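Local coordinates for protein malic enzyme (Entamoeba histolytica, PDB 3NV9) that probably catalyses the NAD(P)-dependent oxidative decarboxylation of malate to pyruvate, as malic enzymes do, at residues A209-K215 against E319-F324; I217-M222 against I238-D244; S360-I366 against I413-A418. All coordinates share one frame; numbering follows the deposited sequence.

Contact 1: residues A209-K215 against E319-F324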
ATOM      1  N   ALA A 209      20.830 -30.337  -6.467  1.00 30.11           N
ATOM      2  CA  ALA A 209      21.467 -30.743  -7.721  1.00 29.22           C
ATOM      3  C   ALA A 209      22.810 -31.427  -7.452  1.00 29.43           C
ATOM      4  O   ALA A 209      23.055 -32.514  -7.946  1.00 30.89           O
ATOM      5  CB  ALA A 209      21.607 -29.527  -8.673  1.00 27.79           C
ATOM      6  N   LEU A 210      23.663 -30.820  -6.641  1.00 29.93           N
ATOM      7  CA  LEU A 210      24.939 -31.448  -6.289  1.00 29.55           C
ATOM      8  C   LEU A 210      24.797 -32.796  -5.577  1.00 30.11           C
ATOM      9  O   LEU A 210      25.558 -33.723  -5.878  1.00 29.76           O
ATOM     10  CB  LEU A 210      25.856 -30.511  -5.510  1.00 28.81           C
ATOM     11  CG  LEU A 210      26.433 -29.350  -6.317  1.00 28.71           C
ATOM     12  CD1 LEU A 210      27.231 -28.543  -5.382  1.00 31.95           C
ATOM     13  CD2 LEU A 210      27.314 -29.734  -7.515  1.00 30.86           C
ATOM     14  N   LYS A 211      23.837 -32.912  -4.660  1.00 29.98           N
ATOM     15  CA  LYS A 211      23.569 -34.200  -4.018  1.00 30.53           C
ATOM     16  C   LYS A 211      23.170 -35.227  -5.058  1.00 30.41           C
ATOM     17  O   LYS A 211      23.667 -36.343  -5.046  1.00 30.01           O
ATOM     18  CB  LYS A 211      22.463 -34.082  -2.967  1.00 30.05           C
ATOM     19  CG  LYS A 211      22.996 -33.717  -1.601  1.00 33.37           C
ATOM     20  CD  LYS A 211      21.984 -33.007  -0.758  1.00 37.13           C
ATOM     21  CE  LYS A 211      22.630 -32.435   0.523  1.00 40.51           C
ATOM     22  NZ  LYS A 211      22.674 -33.492   1.565  1.00 41.45           N
ATOM     23  N   LEU A 212      22.262 -34.855  -5.949  1.00 30.23           N
ATOM     24  CA  LEU A 212      21.810 -35.790  -6.975  1.00 30.42           C
ATOM     25  C   LEU A 212      22.928 -36.312  -7.869  1.00 30.39           C
ATOM     26  O   LEU A 212      22.868 -37.453  -8.256  1.00 30.86           O
ATOM     27  CB  LEU A 212      20.697 -35.190  -7.840  1.00 29.80           C
ATOM     28  CG  LEU A 212      19.381 -35.128  -7.071  1.00 30.14           C
ATOM     29  CD1 LEU A 212      18.383 -34.055  -7.587  1.00 27.32           C
ATOM     30  CD2 LEU A 212      18.783 -36.552  -7.014  1.00 30.94           C
ATOM     31  N   VAL A 213      23.920 -35.482  -8.203  1.00 30.73           N
ATOM     32  CA  VAL A 213      24.968 -35.879  -9.165  1.00 31.28           C
ATOM     33  C   VAL A 213      26.206 -36.437  -8.448  1.00 32.52           C
ATOM     34  O   VAL A 213      27.200 -36.776  -9.077  1.00 32.89           O
ATOM     35  CB  VAL A 213      25.385 -34.714 -10.180  1.00 30.81           C
ATOM     36  CG1 VAL A 213      24.156 -34.233 -11.048  1.00 31.24           C
ATOM     37  CG2 VAL A 213      26.066 -33.548  -9.486  1.00 26.88           C
ATOM     38  N   LYS A 214      26.111 -36.493  -7.128  1.00 34.00           N
ATOM     39  CA  LYS A 214      27.183 -36.879  -6.192  1.00 35.26           C
ATOM     40  C   LYS A 214      28.499 -36.099  -6.343  1.00 35.98           C
ATOM     41  O   LYS A 214      29.562 -36.702  -6.528  1.00 37.14           O
ATOM     42  CB  LYS A 214      27.423 -38.385  -6.251  1.00 34.65           C
ATOM     43  CG  LYS A 214      26.194 -39.188  -5.908  1.00 35.66           C
ATOM     44  CD  LYS A 214      26.212 -40.601  -6.498  1.00 36.52           C
ATOM     45  CE  LYS A 214      24.964 -41.403  -6.040  1.00 39.75           C
ATOM     46  NZ  LYS A 214      24.526 -42.386  -7.087  1.00 38.12           N
ATOM     47  N   LYS A 215      28.455 -34.769  -6.266  1.00 36.12           N
ATOM     48  CA  LYS A 215      29.694 -33.974  -6.345  1.00 35.80           C
ATOM     49  C   LYS A 215      29.808 -32.998  -5.172  1.00 36.56           C
ATOM     50  O   LYS A 215      28.796 -32.443  -4.728  1.00 36.97           O
ATOM     51  CB  LYS A 215      29.802 -33.206  -7.670  1.00 34.93           C
ATOM     52  CG  LYS A 215      29.780 -34.043  -8.947  1.00 32.94           C
ATOM     53  CD  LYS A 215      29.718 -33.146 -10.197  1.00 26.59           C
ATOM     54  CE  LYS A 215      29.628 -33.986 -11.458  1.00 26.32           C
ATOM     55  NZ  LYS A 215      29.601 -33.221 -12.789  1.00 25.32           N
ATOM     56  N   GLU A 319      30.306 -34.974 -16.719  1.00 38.94           N
ATOM     57  CA  GLU A 319      29.365 -35.980 -16.303  1.00 38.14           C
ATOM     58  C   GLU A 319      28.164 -35.276 -15.639  1.00 36.61           C
ATOM     59  O   GLU A 319      28.320 -34.465 -14.704  1.00 35.64           O
ATOM     60  CB  GLU A 319      30.119 -36.889 -15.340  1.00 39.29           C
ATOM     61  CG  GLU A 319      29.268 -37.762 -14.445  1.00 46.21           C
ATOM     62  CD  GLU A 319      28.973 -39.132 -15.055  1.00 54.59           C
ATOM     63  OE1 GLU A 319      28.397 -39.180 -16.185  1.00 56.57           O
ATOM     64  OE2 GLU A 319      29.319 -40.143 -14.379  1.00 55.30           O
ATOM     65  N   LYS A 320      26.971 -35.538 -16.180  1.00 34.37           N
ATOM     66  CA  LYS A 320      25.711 -35.077 -15.563  1.00 32.29           C
ATOM     67  C   LYS A 320      25.627 -33.534 -15.396  1.00 31.07           C
ATOM     68  O   LYS A 320      25.606 -32.967 -14.270  1.00 30.18           O
ATOM     69  CB  LYS A 320      25.399 -35.875 -14.276  1.00 32.32           C
ATOM     70  CG  LYS A 320      25.054 -37.377 -14.511  1.00 33.79           C
ATOM     71  CD  LYS A 320      24.705 -38.080 -13.172  1.00 37.54           C
ATOM     72  CE  LYS A 320      24.211 -39.504 -13.350  1.00 38.10           C
ATOM     73  NZ  LYS A 320      25.197 -40.505 -13.890  1.00 40.86           N
ATOM     74  N   PRO A 321      25.609 -32.829 -16.529  1.00 28.76           N
ATOM     75  CA  PRO A 321      25.573 -31.384 -16.406  1.00 28.60           C
ATOM     76  C   PRO A 321      24.339 -30.808 -15.634  1.00 28.60           C
ATOM     77  O   PRO A 321      23.185 -31.236 -15.829  1.00 29.49           O
ATOM     78  CB  PRO A 321      25.542 -30.912 -17.854  1.00 28.14           C
ATOM     79  CG  PRO A 321      26.049 -32.078 -18.658  1.00 28.15           C
ATOM     80  CD  PRO A 321      25.628 -33.278 -17.924  1.00 28.73           C
ATOM     81  N   ILE A 322      24.623 -29.850 -14.766  1.00 27.53           N
ATOM     82  CA  ILE A 322      23.638 -29.048 -14.122  1.00 26.63           C
ATOM     83  C   ILE A 322      23.582 -27.710 -14.873  1.00 26.24           C
ATOM     84  O   ILE A 322      24.575 -27.007 -14.903  1.00 26.36           O
ATOM     85  CB  ILE A 322      24.054 -28.791 -12.695  1.00 25.42           C
ATOM     86  CG1 ILE A 322      23.921 -30.084 -11.895  1.00 25.23           C
ATOM     87  CG2 ILE A 322      23.228 -27.688 -12.065  1.00 23.25           C
ATOM     88  CD1 ILE A 322      24.694 -30.010 -10.584  1.00 23.56           C
ATOM     89  N   VAL A 323      22.421 -27.374 -15.444  1.00 25.38           N
ATOM     90  CA  VAL A 323      22.256 -26.128 -16.193  1.00 25.74           C
ATOM     91  C   VAL A 323      21.104 -25.288 -15.642  1.00 26.50           C
ATOM     92  O   VAL A 323      19.981 -25.737 -15.688  1.00 26.15           O
ATOM     93  CB  VAL A 323      21.954 -26.434 -17.662  1.00 26.78           C
ATOM     94  CG1 VAL A 323      21.734 -25.171 -18.457  1.00 24.99           C
ATOM     95  CG2 VAL A 323      23.096 -27.371 -18.299  1.00 25.08           C
ATOM     96  N   PHE A 324      21.379 -24.078 -15.122  1.00 27.11           N
ATOM     97  CA  PHE A 324      20.292 -23.161 -14.749  1.00 27.12           C
ATOM     98  C   PHE A 324      20.142 -22.047 -15.781  1.00 27.52           C
ATOM     99  O   PHE A 324      21.046 -21.272 -15.993  1.00 27.15           O
ATOM    100  CB  PHE A 324      20.495 -22.591 -13.340  1.00 25.76           C
ATOM    101  CG  PHE A 324      20.482 -23.636 -12.231  1.00 25.92           C
ATOM    102  CD1 PHE A 324      20.105 -24.974 -12.475  1.00 23.35           C
ATOM    103  CD2 PHE A 324      20.791 -23.260 -10.915  1.00 23.17           C
ATOM    104  CE1 PHE A 324      20.082 -25.898 -11.414  1.00 21.84           C
ATOM    105  CE2 PHE A 324      20.770 -24.178  -9.856  1.00 23.80           C
ATOM    106  CZ  PHE A 324      20.438 -25.505 -10.108  1.00 18.76           C
TER
HETATM  107  O   HOH W   1      27.230 -31.767 -12.636  1.00 29.92           O

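Contact 2: residues I217-M222 against I238-D244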
ATOM      1  N   ILE A 217      30.741 -29.505  -3.555  1.00 35.03           N
ATOM      2  CA  ILE A 217      30.643 -28.128  -4.054  1.00 33.52           C
ATOM      3  C   ILE A 217      31.985 -27.507  -4.489  1.00 34.49           C
ATOM      4  O   ILE A 217      32.059 -26.830  -5.564  1.00 33.79           O
ATOM      5  CB  ILE A 217      29.867 -27.214  -3.090  1.00 33.14           C
ATOM      6  CG1 ILE A 217      29.387 -25.939  -3.811  1.00 31.50           C
ATOM      7  CG2 ILE A 217      30.636 -26.975  -1.748  1.00 32.78           C
ATOM      8  CD1 ILE A 217      28.526 -25.034  -2.927  1.00 32.63           C
ATOM      9  N   HIS A 218      33.030 -27.777  -3.686  1.00 34.29           N
ATOM     10  CA  HIS A 218      34.373 -27.196  -3.833  1.00 34.83           C
ATOM     11  C   HIS A 218      35.160 -27.837  -4.981  1.00 34.96           C
ATOM     12  O   HIS A 218      36.224 -27.331  -5.381  1.00 34.77           O
ATOM     13  CB  HIS A 218      35.153 -27.340  -2.507  1.00 34.81           C
ATOM     14  CG  HIS A 218      36.415 -26.543  -2.445  1.00 37.22           C
ATOM     15  ND1 HIS A 218      37.611 -27.002  -2.963  1.00 40.19           N
ATOM     16  CD2 HIS A 218      36.681 -25.328  -1.896  1.00 40.18           C
ATOM     17  CE1 HIS A 218      38.554 -26.095  -2.754  1.00 39.56           C
ATOM     18  NE2 HIS A 218      38.015 -25.071  -2.110  1.00 40.12           N
ATOM     19  N   GLU A 219      34.657 -28.958  -5.485  1.00 35.12           N
ATOM     20  CA  GLU A 219      35.348 -29.698  -6.531  1.00 37.12           C
ATOM     21  C   GLU A 219      34.687 -29.533  -7.917  1.00 37.48           C
ATOM     22  O   GLU A 219      35.143 -30.159  -8.896  1.00 38.01           O
ATOM     23  CB  GLU A 219      35.544 -31.180  -6.138  1.00 37.49           C
ATOM     24  CG  GLU A 219      36.459 -31.397  -4.824  1.00 43.05           C
ATOM     25  CD  GLU A 219      37.937 -30.827  -4.946  1.00 49.81           C
ATOM     26  OE1 GLU A 219      38.643 -31.182  -5.941  1.00 50.86           O
ATOM     27  OE2 GLU A 219      38.395 -30.037  -4.044  1.00 50.62           O
ATOM     28  N   CYS A 220      33.654 -28.673  -7.997  1.00 37.00           N
ATOM     29  CA  CYS A 220      32.960 -28.340  -9.268  1.00 36.95           C
ATOM     30  C   CYS A 220      33.438 -27.127 -10.074  1.00 36.30           C
ATOM     31  O   CYS A 220      33.574 -26.031  -9.556  1.00 36.40           O
ATOM     32  CB  CYS A 220      31.474 -28.184  -9.046  1.00 36.36           C
ATOM     33  SG  CYS A 220      30.699 -29.689  -8.509  1.00 39.50           S
ATOM     34  N   ARG A 221      33.640 -27.321 -11.366  1.00 35.81           N
ATOM     35  CA  ARG A 221      33.878 -26.187 -12.207  1.00 34.98           C
ATOM     36  C   ARG A 221      32.528 -25.537 -12.561  1.00 33.90           C
ATOM     37  O   ARG A 221      31.620 -26.166 -13.126  1.00 33.38           O
ATOM     38  CB  ARG A 221      34.668 -26.613 -13.465  1.00 34.97           C
ATOM     39  CG  ARG A 221      36.160 -27.035 -13.225  1.00 35.33           C
ATOM     40  CD  ARG A 221      36.904 -27.160 -14.614  1.00 34.73           C
ATOM     41  NE  ARG A 221      36.836 -25.857 -15.273  1.00 36.03           N
ATOM     42  CZ  ARG A 221      36.130 -25.578 -16.370  1.00 35.65           C
ATOM     43  NH1 ARG A 221      35.445 -26.511 -17.029  1.00 34.85           N
ATOM     44  NH2 ARG A 221      36.092 -24.331 -16.799  1.00 36.92           N
ATOM     45  N   MET A 222      32.414 -24.262 -12.253  1.00 33.14           N
ATOM     46  CA  MET A 222      31.169 -23.547 -12.500  1.00 33.08           C
ATOM     47  C   MET A 222      31.362 -22.363 -13.456  1.00 33.53           C
ATOM     48  O   MET A 222      32.232 -21.513 -13.199  1.00 33.92           O
ATOM     49  CB  MET A 222      30.603 -23.084 -11.169  1.00 32.42           C
ATOM     50  CG  MET A 222      30.322 -24.262 -10.230  1.00 29.76           C
ATOM     51  SD  MET A 222      29.562 -23.592  -8.771  1.00 31.74           S
ATOM     52  CE  MET A 222      29.713 -25.004  -7.620  1.00 29.98           C
ATOM     53  N   ILE A 238      27.430 -18.583  -3.498  1.00 26.86           N
ATOM     54  CA  ILE A 238      27.882 -19.940  -3.840  1.00 26.40           C
ATOM     55  C   ILE A 238      29.334 -20.219  -3.394  1.00 27.67           C
ATOM     56  O   ILE A 238      29.635 -21.356  -2.960  1.00 26.87           O
ATOM     57  CB  ILE A 238      27.647 -20.248  -5.316  1.00 26.16           C
ATOM     58  CG1 ILE A 238      26.155 -20.574  -5.538  1.00 25.98           C
ATOM     59  CG2 ILE A 238      28.495 -21.437  -5.839  1.00 25.15           C
ATOM     60  CD1 ILE A 238      25.648 -20.379  -7.027  1.00 26.08           C
ATOM     61  N   VAL A 239      30.181 -19.173  -3.502  1.00 27.98           N
ATOM     62  CA  VAL A 239      31.540 -19.117  -2.921  1.00 28.62           C
ATOM     63  C   VAL A 239      31.436 -19.159  -1.401  1.00 28.01           C
ATOM     64  O   VAL A 239      31.936 -20.081  -0.819  1.00 28.88           O
ATOM     65  CB  VAL A 239      32.445 -17.955  -3.525  1.00 28.75           C
ATOM     66  CG1 VAL A 239      33.672 -17.624  -2.663  1.00 28.01           C
ATOM     67  CG2 VAL A 239      32.904 -18.332  -4.920  1.00 29.35           C
ATOM     68  N   THR A 240      30.685 -18.273  -0.767  1.00 28.44           N
ATOM     69  CA  THR A 240      30.623 -18.282   0.702  1.00 29.29           C
ATOM     70  C   THR A 240      30.170 -19.663   1.234  1.00 30.99           C
ATOM     71  O   THR A 240      30.648 -20.101   2.273  1.00 31.18           O
ATOM     72  CB  THR A 240      29.692 -17.224   1.232  1.00 29.37           C
ATOM     73  OG1 THR A 240      30.090 -15.950   0.736  1.00 27.03           O
ATOM     74  CG2 THR A 240      29.665 -17.207   2.744  1.00 28.37           C
ATOM     75  N   ALA A 241      29.289 -20.336   0.482  1.00 31.23           N
ATOM     76  CA  ALA A 241      28.757 -21.652   0.844  1.00 32.07           C
ATOM     77  C   ALA A 241      29.735 -22.800   0.596  1.00 31.75           C
ATOM     78  O   ALA A 241      29.466 -23.937   0.981  1.00 30.55           O
ATOM     79  CB  ALA A 241      27.411 -21.933   0.132  1.00 31.64           C
ATOM     80  N   GLY A 242      30.845 -22.494  -0.061  1.00 32.16           N
ATOM     81  CA  GLY A 242      31.970 -23.446  -0.136  1.00 32.42           C
ATOM     82  C   GLY A 242      32.553 -23.786  -1.491  1.00 32.38           C
ATOM     83  O   GLY A 242      33.355 -24.710  -1.581  1.00 31.45           O
ATOM     84  N   ALA A 243      32.155 -23.081  -2.556  1.00 32.92           N
ATOM     85  CA  ALA A 243      32.723 -23.393  -3.880  1.00 33.71           C
ATOM     86  C   ALA A 243      34.170 -22.905  -3.933  1.00 34.61           C
ATOM     87  O   ALA A 243      34.592 -22.097  -3.119  1.00 34.27           O
ATOM     88  CB  ALA A 243      31.906 -22.788  -5.013  1.00 32.71           C
ATOM     89  N   ASP A 244      34.942 -23.413  -4.879  1.00 36.90           N
ATOM     90  CA  ASP A 244      36.326 -22.941  -5.046  1.00 38.55           C
ATOM     91  C   ASP A 244      36.354 -21.743  -6.007  1.00 38.59           C
ATOM     92  O   ASP A 244      36.055 -21.921  -7.186  1.00 39.28           O
ATOM     93  CB  ASP A 244      37.142 -24.075  -5.663  1.00 38.71           C
ATOM     94  CG  ASP A 244      38.645 -23.798  -5.634  1.00 41.67           C
ATOM     95  OD1 ASP A 244      39.022 -22.632  -5.367  1.00 42.65           O
ATOM     96  OD2 ASP A 244      39.440 -24.760  -5.867  1.00 45.45           O
TER
HETATM   97  O   HOH W   2      33.815 -25.260  -6.934  1.00 43.58           O

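Contact 3: residues S360-I366 against I413-A418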
ATOM      1  N   SER A 360      10.609 -16.359  -5.599  1.00 19.22           N
ATOM      2  CA  SER A 360       9.312 -16.509  -4.987  1.00 20.68           C
ATOM      3  C   SER A 360       9.315 -17.648  -3.978  1.00 20.96           C
ATOM      4  O   SER A 360       8.472 -17.740  -3.109  1.00 22.11           O
ATOM      5  CB  SER A 360       8.251 -16.811  -6.063  1.00 20.93           C
ATOM      6  OG  SER A 360       8.542 -18.022  -6.768  1.00 21.56           O
ATOM      7  N   VAL A 361      10.302 -18.500  -4.095  1.00 21.31           N
ATOM      8  CA  VAL A 361      10.472 -19.616  -3.205  1.00 21.95           C
ATOM      9  C   VAL A 361      11.517 -19.351  -2.058  1.00 22.48           C
ATOM     10  O   VAL A 361      11.845 -20.245  -1.253  1.00 24.02           O
ATOM     11  CB  VAL A 361      10.603 -20.880  -4.135  1.00 21.87           C
ATOM     12  CG1 VAL A 361      11.911 -21.481  -4.171  1.00 22.06           C
ATOM     13  CG2 VAL A 361       9.432 -21.822  -3.940  1.00 21.08           C
ATOM     14  N   GLY A 362      11.997 -18.106  -1.958  1.00 21.66           N
ATOM     15  CA  GLY A 362      12.935 -17.682  -0.906  1.00 20.41           C
ATOM     16  C   GLY A 362      12.520 -16.363  -0.269  1.00 20.39           C
ATOM     17  O   GLY A 362      12.521 -16.231   0.949  1.00 20.95           O
ATOM     18  N   PHE A 363      12.064 -15.395  -1.054  1.00 20.18           N
ATOM     19  CA  PHE A 363      11.659 -14.110  -0.401  1.00 20.02           C
ATOM     20  C   PHE A 363      10.540 -14.139   0.705  1.00 19.21           C
ATOM     21  O   PHE A 363      10.638 -13.402   1.713  1.00 18.85           O
ATOM     22  CB  PHE A 363      11.483 -12.967  -1.421  1.00 19.52           C
ATOM     23  CG  PHE A 363      10.229 -13.052  -2.291  1.00 19.90           C
ATOM     24  CD1 PHE A 363      10.339 -13.205  -3.659  1.00 17.19           C
ATOM     25  CD2 PHE A 363       8.959 -12.861  -1.745  1.00 22.13           C
ATOM     26  CE1 PHE A 363       9.220 -13.241  -4.473  1.00 17.05           C
ATOM     27  CE2 PHE A 363       7.826 -12.853  -2.550  1.00 22.48           C
ATOM     28  CZ  PHE A 363       7.954 -13.077  -3.925  1.00 19.35           C
ATOM     29  N   PRO A 364       9.502 -14.999   0.548  1.00 17.13           N
ATOM     30  CA  PRO A 364       8.445 -14.958   1.583  1.00 16.38           C
ATOM     31  C   PRO A 364       9.005 -15.340   2.947  1.00 16.06           C
ATOM     32  O   PRO A 364       8.656 -14.716   3.980  1.00 15.31           O
ATOM     33  CB  PRO A 364       7.403 -15.976   1.087  1.00 14.56           C
ATOM     34  CG  PRO A 364       7.634 -16.015  -0.398  1.00 15.28           C
ATOM     35  CD  PRO A 364       9.121 -15.833  -0.595  1.00 16.95           C
ATOM     36  N   GLY A 365       9.901 -16.309   2.923  1.00 17.13           N
ATOM     37  CA  GLY A 365      10.536 -16.851   4.133  1.00 19.23           C
ATOM     38  C   GLY A 365      11.604 -15.911   4.658  1.00 19.44           C
ATOM     39  O   GLY A 365      11.638 -15.632   5.840  1.00 20.14           O
ATOM     40  N   ILE A 366      12.461 -15.395   3.782  1.00 19.97           N
ATOM     41  CA  ILE A 366      13.456 -14.381   4.221  1.00 21.02           C
ATOM     42  C   ILE A 366      12.821 -13.146   4.906  1.00 21.36           C
ATOM     43  O   ILE A 366      13.160 -12.811   6.037  1.00 20.99           O
ATOM     44  CB  ILE A 366      14.426 -14.011   3.067  1.00 20.73           C
ATOM     45  CG1 ILE A 366      15.221 -15.237   2.660  1.00 22.01           C
ATOM     46  CG2 ILE A 366      15.411 -12.892   3.450  1.00 21.49           C
ATOM     47  CD1 ILE A 366      15.922 -15.126   1.234  1.00 25.85           C
ATOM     48  N   ILE A 413       7.393 -24.812   3.442  1.00 23.22           N
ATOM     49  CA  ILE A 413       8.728 -24.243   3.223  1.00 22.46           C
ATOM     50  C   ILE A 413       8.854 -22.972   4.035  1.00 21.85           C
ATOM     51  O   ILE A 413       9.919 -22.672   4.612  1.00 23.81           O
ATOM     52  CB  ILE A 413       8.943 -23.839   1.700  1.00 23.00           C
ATOM     53  CG1 ILE A 413       9.120 -25.052   0.797  1.00 21.76           C
ATOM     54  CG2 ILE A 413      10.151 -22.932   1.508  1.00 23.23           C
ATOM     55  CD1 ILE A 413       8.787 -24.739  -0.679  1.00 25.28           C
ATOM     56  N   PHE A 414       7.802 -22.159   4.079  1.00 20.62           N
ATOM     57  CA  PHE A 414       8.085 -20.774   4.439  1.00 19.53           C
ATOM     58  C   PHE A 414       8.215 -20.469   5.932  1.00 20.02           C
ATOM     59  O   PHE A 414       9.035 -19.675   6.271  1.00 21.16           O
ATOM     60  CB  PHE A 414       7.180 -19.820   3.685  1.00 19.66           C
ATOM     61  CG  PHE A 414       7.188 -20.083   2.239  1.00 17.84           C
ATOM     62  CD1 PHE A 414       8.268 -19.683   1.476  1.00 15.80           C
ATOM     63  CD2 PHE A 414       6.171 -20.824   1.672  1.00 16.41           C
ATOM     64  CE1 PHE A 414       8.331 -20.033   0.117  1.00 20.80           C
ATOM     65  CE2 PHE A 414       6.182 -21.138   0.318  1.00 16.92           C
ATOM     66  CZ  PHE A 414       7.279 -20.752  -0.474  1.00 18.59           C
ATOM     67  N   PRO A 415       7.442 -21.122   6.806  1.00 18.75           N
ATOM     68  CA  PRO A 415       7.720 -20.941   8.238  1.00 19.26           C
ATOM     69  C   PRO A 415       9.046 -21.540   8.621  1.00 19.89           C
ATOM     70  O   PRO A 415       9.715 -21.043   9.533  1.00 20.82           O
ATOM     71  CB  PRO A 415       6.522 -21.645   8.960  1.00 17.79           C
ATOM     72  CG  PRO A 415       5.953 -22.568   7.890  1.00 19.58           C
ATOM     73  CD  PRO A 415       6.204 -21.881   6.560  1.00 17.98           C
ATOM     74  N   LYS A 416       9.474 -22.572   7.912  1.00 21.24           N
ATOM     75  CA  LYS A 416      10.786 -23.113   8.190  1.00 22.05           C
ATOM     76  C   LYS A 416      11.893 -22.107   7.736  1.00 23.32           C
ATOM     77  O   LYS A 416      12.842 -21.819   8.515  1.00 23.55           O
ATOM     78  CB  LYS A 416      10.916 -24.484   7.532  1.00 23.02           C
ATOM     79  CG  LYS A 416      12.284 -25.053   7.482  1.00 21.92           C
ATOM     80  CD  LYS A 416      12.229 -26.296   6.607  1.00 25.47           C
ATOM     81  CE  LYS A 416      13.619 -26.984   6.471  1.00 25.84           C
ATOM     82  NZ  LYS A 416      13.893 -27.743   7.777  1.00 34.02           N
ATOM     83  N   GLU A 417      11.790 -21.577   6.505  1.00 22.83           N
ATOM     84  CA  GLU A 417      12.699 -20.468   6.098  1.00 22.63           C
ATOM     85  C   GLU A 417      12.686 -19.374   7.142  1.00 22.18           C
ATOM     86  O   GLU A 417      13.718 -18.902   7.530  1.00 22.16           O
ATOM     87  CB  GLU A 417      12.389 -19.858   4.714  1.00 21.66           C
ATOM     88  CG  GLU A 417      12.686 -20.796   3.579  1.00 20.02           C
ATOM     89  CD  GLU A 417      12.372 -20.233   2.209  1.00 18.19           C
ATOM     90  OE1 GLU A 417      11.659 -19.231   2.111  1.00 21.24           O
ATOM     91  OE2 GLU A 417      12.858 -20.797   1.202  1.00 19.53           O
ATOM     92  N   ALA A 418      11.509 -19.011   7.629  1.00 22.41           N
ATOM     93  CA  ALA A 418      11.401 -17.851   8.475  1.00 22.80           C
ATOM     94  C   ALA A 418      12.164 -18.081   9.775  1.00 23.65           C
ATOM     95  O   ALA A 418      12.866 -17.184  10.255  1.00 23.37           O
ATOM     96  CB  ALA A 418       9.920 -17.548   8.760  1.00 23.30           C
TER

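Contact 1: residues A209-K215 against E319-F324
In the Rossmann-type NAD-binding domain, the C-terminal end of helix 193-213 packs on the start of strand 322-325, a parallel strand of the mixed sheet; Ala209 lies opposite Ile322 and Val213 opposite Lys320. Helix 209-213 and strand 322-324 run nearly antiparallel, at 159°, with axes 10.6 Å apart at closest approach. Ile322 CD1 reaches into the space between helix and strand, 3.7 Å from Ala209 CB; Leu210 CD2 and Val213 CG2 also touch it, so one methyl is met by three helix side chains. The Leu210 side chain crosses that of Ile322 at about a right angle. Val213 CG1 and Lys320 CB pass at 3.8 Å, the two side chains running in opposite directions.

The helix closes with a Schellman motif, Lys214 taking positive phi, and the chain then turns into Lys215. With CG anti to the carbonyl carbon (chi1 -59°) and the rest extended, Lys215 reaches the loop before the strand. There its NZ donates to Glu319 O at 2.6 Å, in the carbonyl plane. A salt bridge with Asp296 gives the ammonium a second partner. Lys215 NZ also donates to a water, which in turn donates to Lys320 O at 2.6 Å.

Contact 2: residues I217-M222 against I238-D244
Apolar packing of Ile217 and Met222 against Ile238, Ala241 and Ala243 forms the inner part of the contact. Ile217 CG1, anti to the backbone N (chi1 -162°), lies 4.2 Å from Ala243 CB. Met222 extends beyond CG to place SD 3.8 Å from Ile238 CG2 and CE 4.1 Å from Ala243 CB. Ile217 also packs on backbone: its CD1 approaches Ile238 O, and its CG2 lies 3.5 Å from the O of Gly242, which has positive phi in a Schellman motif.

The flat groups stack farther out. Asp244 CB sits over one face of the His218 ring, 3.8 Å from its centroid and 9° off the normal, a CH-pi contact; the carboxylate is tilted only 18° from the ring. Asp244 OD2 has its salt bridge with Lys247, which also donates to His218 O.

Polar bridging falls to one water, which donates to Ile217 O and Cys220 O and accepts from Asp244 N at 3.0 Å. Backbone bonds from Met222 to Lys247 and Val249 make strands 222-225 and 248-252 neighbours; the contact joins the lead-in to the first to the C-terminal end of helix 229-240, within a Rossmann-type beta-alpha-beta crossover.

Contact 3: residues S360-I366 against I413-A418
The backbones come closest where Gly365, in the first turn of helix 363-372, faces Ala418 of helix 413-428, with their CA atoms 4.5 Å apart. Gly365 has no side chain to hold the helices apart, and Ala418 CA makes a CA-H...O contact with Gly365 O at 3.5 Å, the angle at the hydrogen being 142°.

Two side chains of helix 413-428 fill the ground beside this point. Phe414 CG is anti to the carbonyl carbon (chi1 -51°), which sends the ring toward the turn leading into the other helix. There its CD1 lies 3.8 Å from Pro364 CB, while CE1 approaches Val361 O and CZ approaches Val361 CG2. Val361 CA lies at the ring's edge, in plane, and Ile413 CG2 from its own helix lies over one face, offset toward the rim.

Glu417, extended beyond CG, reaches across to the N-terminal end of helix 363-372, where its carboxylate lies beside Val361, Gly362 and Gly365. Its OE1 is 3.3 Å from Gly365 CA. Around these residues, Leu390 of helix 380-396 touches both Val361 and Glu417, and Tyr65 of the second subunit packs on Ser360 and Phe363.

Glu417 is buried, and its carboxylate faces backbone oxygens: OE1 lies 3.3 Å from Gly362 O, a pair of acceptors, and OE2 only 2.7 Å from Val361 O. Two oxygens as close as the latter pair suggest that the acid holds a proton, although the helix start nearby, with Gly362 at the N-cap, would tend to favour the charged form.

Overall arrangement
All three contacts lie in the NAD-binding domain, but they form two groups. Contacts 1 and 2 are neighbours, with centres 13 Å apart, and the sequence of contact 2 falls between the two segments of contact 1. They meet directly: Leu210 CD2 packs on Cys220 SG at 3.5 Å, and Leu210 CD1 on Ile217 CA at 3.7 Å. Contact 3 follows later in the chain; its centre is 24 Å from each of the others, and its nearest atoms are about 11 Å from contact 1 and 13 Å from contact 2. The sodium ion, bound at Thr348, Arg350 and Pro354, is about 9 Å from the Phe324 side chain of contact 1 and about 10 Å from that of Ser360 in contact 3, so neither coordinates it.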